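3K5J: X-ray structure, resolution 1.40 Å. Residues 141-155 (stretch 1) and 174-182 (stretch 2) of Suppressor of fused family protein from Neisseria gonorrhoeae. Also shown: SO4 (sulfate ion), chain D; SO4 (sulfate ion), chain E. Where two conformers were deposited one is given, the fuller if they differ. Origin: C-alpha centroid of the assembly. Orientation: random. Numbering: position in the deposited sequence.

Stretch 1 (141-155) LPITQTERLFLNTHS
Stretch 2 174-182: NRASTVWQA

How does extended, irregular stretch 2 start its contact with stretch 1, a strand leading through Thr-144 into a helix from Gln-145? Arg-175 (chi1 p, then t, t, 84°) reaches buried Glu-147 (m, t, -7°) in a salt bridge: NH2 to OE1 2.8 Å, NH1 to OE2 2.9 Å. Arg-175 NH2 also donates to Pro-142 O (3.3 Å), while Thr-144 CG2 covers one guanidinium face, 3.9 Å from Arg-175 NH1.

What anchors the helix start? Thr-144 (p) caps it, OG1 accepting from Glu-147 N at 3.0 Å. Thr-144 CA lies 6.0 Å from Ser-177 CA. Ser-177 OG (m) sits 2.7 Å from Thr-144 OG1 and donates to sulfate D O3 (2.5 Å), while Thr-146 N and OG1 both reach sulfate O2. Next, Thr-178 N and Thr-178 OG1 each donate to Glu-147 OE2 at 2.9 Å, so the buried carboxylate is well satisfied.

How does the contact turn apolar? Val-179 CA lies 6.1 Å from Glu-147 CA. Val-179 (phi/psi -138/157, m) points toward the helix and lays CG1 over the Phe-150 ring (t, -93°), 3.8 Å from CD2.

What ends it? Gln-181 (m, t, -58°) brings NE2 to the His-154 ring edge, 3.4 Å from CE1; water 3 links Gln-181 NE2 to Leu-149 O.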

# COMPACT_ATOMS: atom_id res chain seq x y z
N LEU A 141 -5.35 0.74 0.57
CA LEU A 141 -6.58 -0.03 0.53
C LEU A 141 -7.29 0.23 -0.81
O LEU A 141 -7.66 1.38 -1.08
CB LEU A 141 -7.48 0.41 1.69
CG LEU A 141 -8.95 -0.03 1.65
CD1 LEU A 141 -9.04 -1.56 1.56
CD2 LEU A 141 -9.68 0.52 2.88
N PRO A 142 -7.49 -0.79 -1.66
CA PRO A 142 -8.22 -0.50 -2.92
C PRO A 142 -9.66 -0.10 -2.67
O PRO A 142 -10.35 -0.71 -1.84
CB PRO A 142 -8.15 -1.83 -3.69
CG PRO A 142 -7.14 -2.67 -2.99
CD PRO A 142 -7.07 -2.19 -1.57
N ILE A 143 -10.10 0.95 -3.38
CA ILE A 143 -11.48 1.39 -3.28
C ILE A 143 -12.12 1.44 -4.67
O ILE A 143 -11.42 1.53 -5.67
CB ILE A 143 -11.61 2.78 -2.57
CG1 ILE A 143 -11.01 3.91 -3.37
CG2 ILE A 143 -10.99 2.73 -1.13
CD1 ILE A 143 -11.27 5.34 -2.78
N THR A 144 -13.45 1.32 -4.70
CA THR A 144 -14.14 1.24 -5.98
C THR A 144 -14.17 2.65 -6.60
O THR A 144 -13.95 3.67 -5.92
CB THR A 144 -15.56 0.71 -5.83
OG1 THR A 144 -16.38 1.73 -5.26
CG2 THR A 144 -15.62 -0.59 -4.99
N GLN A 145 -14.52 2.71 -7.88
CA GLN A 145 -14.55 4.00 -8.56
C GLN A 145 -15.64 4.90 -8.00
O GLN A 145 -15.43 6.13 -7.85
CB GLN A 145 -14.70 3.82 -10.07
CG GLN A 145 -13.45 3.21 -10.68
CD GLN A 145 -13.55 3.07 -12.17
OE1 GLN A 145 -13.78 4.08 -12.86
NE2 GLN A 145 -13.25 1.88 -12.70
N THR A 146 -16.76 4.31 -7.63
CA THR A 146 -17.83 5.08 -7.03
C THR A 146 -17.53 5.52 -5.59
O THR A 146 -17.92 6.61 -5.19
CB THR A 146 -19.17 4.40 -7.18
OG1 THR A 146 -19.21 3.09 -6.57
CG2 THR A 146 -19.53 4.27 -8.64
N GLU A 147 -16.79 4.70 -4.84
CA GLU A 147 -16.25 5.13 -3.55
C GLU A 147 -15.31 6.32 -3.67
O GLU A 147 -15.36 7.22 -2.84
CB GLU A 147 -15.60 3.95 -2.81
CG GLU A 147 -16.61 2.90 -2.33
CD GLU A 147 -16.01 1.58 -1.93
OE1 GLU A 147 -14.79 1.39 -2.13
OE2 GLU A 147 -16.79 0.74 -1.40
N ARG A 148 -14.45 6.31 -4.67
CA ARG A 148 -13.56 7.45 -4.90
C ARG A 148 -14.38 8.71 -5.13
O ARG A 148 -14.10 9.77 -4.57
CB ARG A 148 -12.64 7.19 -6.09
CG ARG A 148 -11.96 8.42 -6.67
CD ARG A 148 -11.01 9.08 -5.69
NE ARG A 148 -10.45 10.29 -6.29
CZ ARG A 148 -10.86 11.51 -6.01
NH1 ARG A 148 -11.83 11.68 -5.13
NH2 ARG A 148 -10.30 12.56 -6.62
N LEU A 149 -15.38 8.59 -6.00
CA LEU A 149 -16.24 9.76 -6.29
C LEU A 149 -16.94 10.27 -5.04
O LEU A 149 -17.04 11.51 -4.82
CB LEU A 149 -17.25 9.42 -7.40
CG LEU A 149 -18.19 10.58 -7.75
CD1 LEU A 149 -17.41 11.74 -8.32
CD2 LEU A 149 -19.25 10.07 -8.71
N PHE A 150 -17.45 9.37 -4.22
CA PHE A 150 -18.08 9.68 -2.96
C PHE A 150 -17.20 10.60 -2.12
O PHE A 150 -17.72 11.47 -1.48
CB PHE A 150 -18.43 8.36 -2.24
CG PHE A 150 -19.01 8.48 -0.88
CD1 PHE A 150 -18.21 8.45 0.22
CD2 PHE A 150 -20.38 8.50 -0.68
CE1 PHE A 150 -18.72 8.52 1.47
CE2 PHE A 150 -20.88 8.57 0.58
CZ PHE A 150 -20.04 8.56 1.65
N LEU A 151 -15.89 10.43 -2.16
CA LEU A 151 -14.98 11.20 -1.32
C LEU A 151 -14.84 12.66 -1.73
O LEU A 151 -14.33 13.49 -0.98
CB LEU A 151 -13.61 10.51 -1.24
CG LEU A 151 -13.57 9.23 -0.40
CD1 LEU A 151 -12.24 8.52 -0.57
CD2 LEU A 151 -13.82 9.56 1.09
N ASN A 152 -15.37 12.99 -2.89
CA ASN A 152 -15.45 14.40 -3.29
C ASN A 152 -16.42 15.21 -2.48
O ASN A 152 -16.26 16.44 -2.39
CB ASN A 152 -15.81 14.50 -4.76
CG ASN A 152 -14.66 14.11 -5.63
OD1 ASN A 152 -13.51 14.12 -5.18
ND2 ASN A 152 -14.93 13.78 -6.89
N THR A 153 -17.45 14.58 -1.93
CA THR A 153 -18.49 15.33 -1.18
C THR A 153 -18.81 14.72 0.18
O THR A 153 -19.84 15.04 0.81
CB THR A 153 -19.78 15.42 -2.00
OG1 THR A 153 -20.34 14.10 -2.19
CG2 THR A 153 -19.50 16.09 -3.34
N HIS A 154 -17.94 13.84 0.66
CA HIS A 154 -18.11 13.23 1.96
C HIS A 154 -16.73 13.02 2.54
O HIS A 154 -15.75 13.01 1.83
CB HIS A 154 -18.77 11.87 1.86
CG HIS A 154 -20.14 11.89 1.28
ND1 HIS A 154 -20.38 11.85 -0.08
CD2 HIS A 154 -21.36 11.87 1.88
CE1 HIS A 154 -21.68 11.85 -0.29
NE2 HIS A 154 -22.30 11.84 0.88
N SER A 155 -16.66 12.86 3.85
CA SER A 155 -15.38 12.71 4.51
C SER A 155 -14.87 11.25 4.40
O SER A 155 -15.64 10.30 4.22
CB SER A 155 -15.48 13.07 5.99
OG SER A 155 -16.28 12.11 6.67
N ASN A 174 -13.41 -7.97 -6.99
CA ASN A 174 -14.75 -7.60 -7.45
C ASN A 174 -15.71 -7.38 -6.27
O ASN A 174 -16.93 -7.55 -6.42
CB ASN A 174 -15.31 -8.68 -8.41
CG ASN A 174 -16.63 -8.25 -9.07
OD1 ASN A 174 -16.72 -7.14 -9.58
ND2 ASN A 174 -17.64 -9.16 -9.11
N ARG A 175 -15.23 -6.98 -5.09
CA ARG A 175 -16.16 -6.73 -4.01
C ARG A 175 -17.18 -5.67 -4.40
O ARG A 175 -16.88 -4.78 -5.18
CB ARG A 175 -15.47 -6.33 -2.71
CG ARG A 175 -14.79 -4.99 -2.71
CD ARG A 175 -14.47 -4.54 -1.27
NE ARG A 175 -13.76 -3.28 -1.23
CZ ARG A 175 -14.33 -2.07 -1.27
NH1 ARG A 175 -15.66 -1.90 -1.34
NH2 ARG A 175 -13.55 -1.00 -1.24
N ALA A 176 -18.36 -5.73 -3.80
CA ALA A 176 -19.36 -4.70 -4.02
C ALA A 176 -18.91 -3.37 -3.46
O ALA A 176 -18.24 -3.28 -2.41
CB ALA A 176 -20.68 -5.09 -3.39
N SER A 177 -19.30 -2.31 -4.13
CA SER A 177 -19.19 -0.97 -3.54
C SER A 177 -20.03 -0.85 -2.28
O SER A 177 -21.08 -1.50 -2.16
CB SER A 177 -19.66 0.11 -4.48
OG SER A 177 -18.70 0.33 -5.47
N THR A 178 -19.59 0.01 -1.37
CA THR A 178 -20.29 0.32 -0.13
C THR A 178 -21.13 1.59 -0.20
O THR A 178 -21.79 1.95 0.78
CB THR A 178 -19.31 0.47 1.03
OG1 THR A 178 -18.42 1.59 0.81
CG2 THR A 178 -18.59 -0.82 1.25
N VAL A 179 -21.08 2.27 -1.32
CA VAL A 179 -21.80 3.53 -1.47
C VAL A 179 -22.45 3.54 -2.85
O VAL A 179 -22.07 2.81 -3.76
CB VAL A 179 -20.87 4.75 -1.31
CG1 VAL A 179 -20.18 4.79 0.07
CG2 VAL A 179 -19.92 4.83 -2.46
N TRP A 180 -23.50 4.36 -2.96
CA TRP A 180 -24.23 4.54 -4.20
C TRP A 180 -24.61 6.01 -4.30
O TRP A 180 -25.04 6.60 -3.29
CB TRP A 180 -25.53 3.69 -4.25
CG TRP A 180 -26.31 4.02 -5.48
CD1 TRP A 180 -26.07 3.56 -6.77
CD2 TRP A 180 -27.37 4.96 -5.56
NE1 TRP A 180 -26.95 4.17 -7.63
CE2 TRP A 180 -27.76 5.03 -6.92
CE3 TRP A 180 -28.01 5.78 -4.63
CZ2 TRP A 180 -28.78 5.87 -7.36
CZ3 TRP A 180 -29.06 6.61 -5.07
CH2 TRP A 180 -29.42 6.64 -6.42
N GLN A 181 -24.41 6.62 -5.45
CA GLN A 181 -24.89 8.02 -5.60
C GLN A 181 -25.81 8.17 -6.81
O GLN A 181 -25.56 7.57 -7.84
CB GLN A 181 -23.72 9.00 -5.69
CG GLN A 181 -22.94 9.14 -4.37
CD GLN A 181 -21.79 10.16 -4.46
OE1 GLN A 181 -20.90 10.03 -5.30
NE2 GLN A 181 -21.84 11.19 -3.61
N ALA A 182 -26.83 9.03 -6.66
CA ALA A 182 -27.87 9.27 -7.70
C ALA A 182 -27.31 9.94 -8.96
O ALA A 182 -26.15 10.42 -8.95
S SO4 D . -18.58 0.38 -8.91
O1 SO4 D . -19.74 0.82 -9.64
O2 SO4 D . -17.90 1.49 -8.33
O3 SO4 D . -19.13 -0.48 -7.83
O4 SO4 D . -17.69 -0.45 -9.75
S SO4 E . -8.03 11.67 -9.11
O1 SO4 E . -9.17 11.87 -10.01
O2 SO4 E . -7.98 12.86 -8.28
O3 SO4 E . -8.32 10.45 -8.28
O4 SO4 E . -6.79 11.59 -9.90
O HOH W 1 -10.95 -3.39 -1.37
O HOH W 2 -21.86 2.70 -6.21
O HOH W 3 -19.33 12.89 -4.61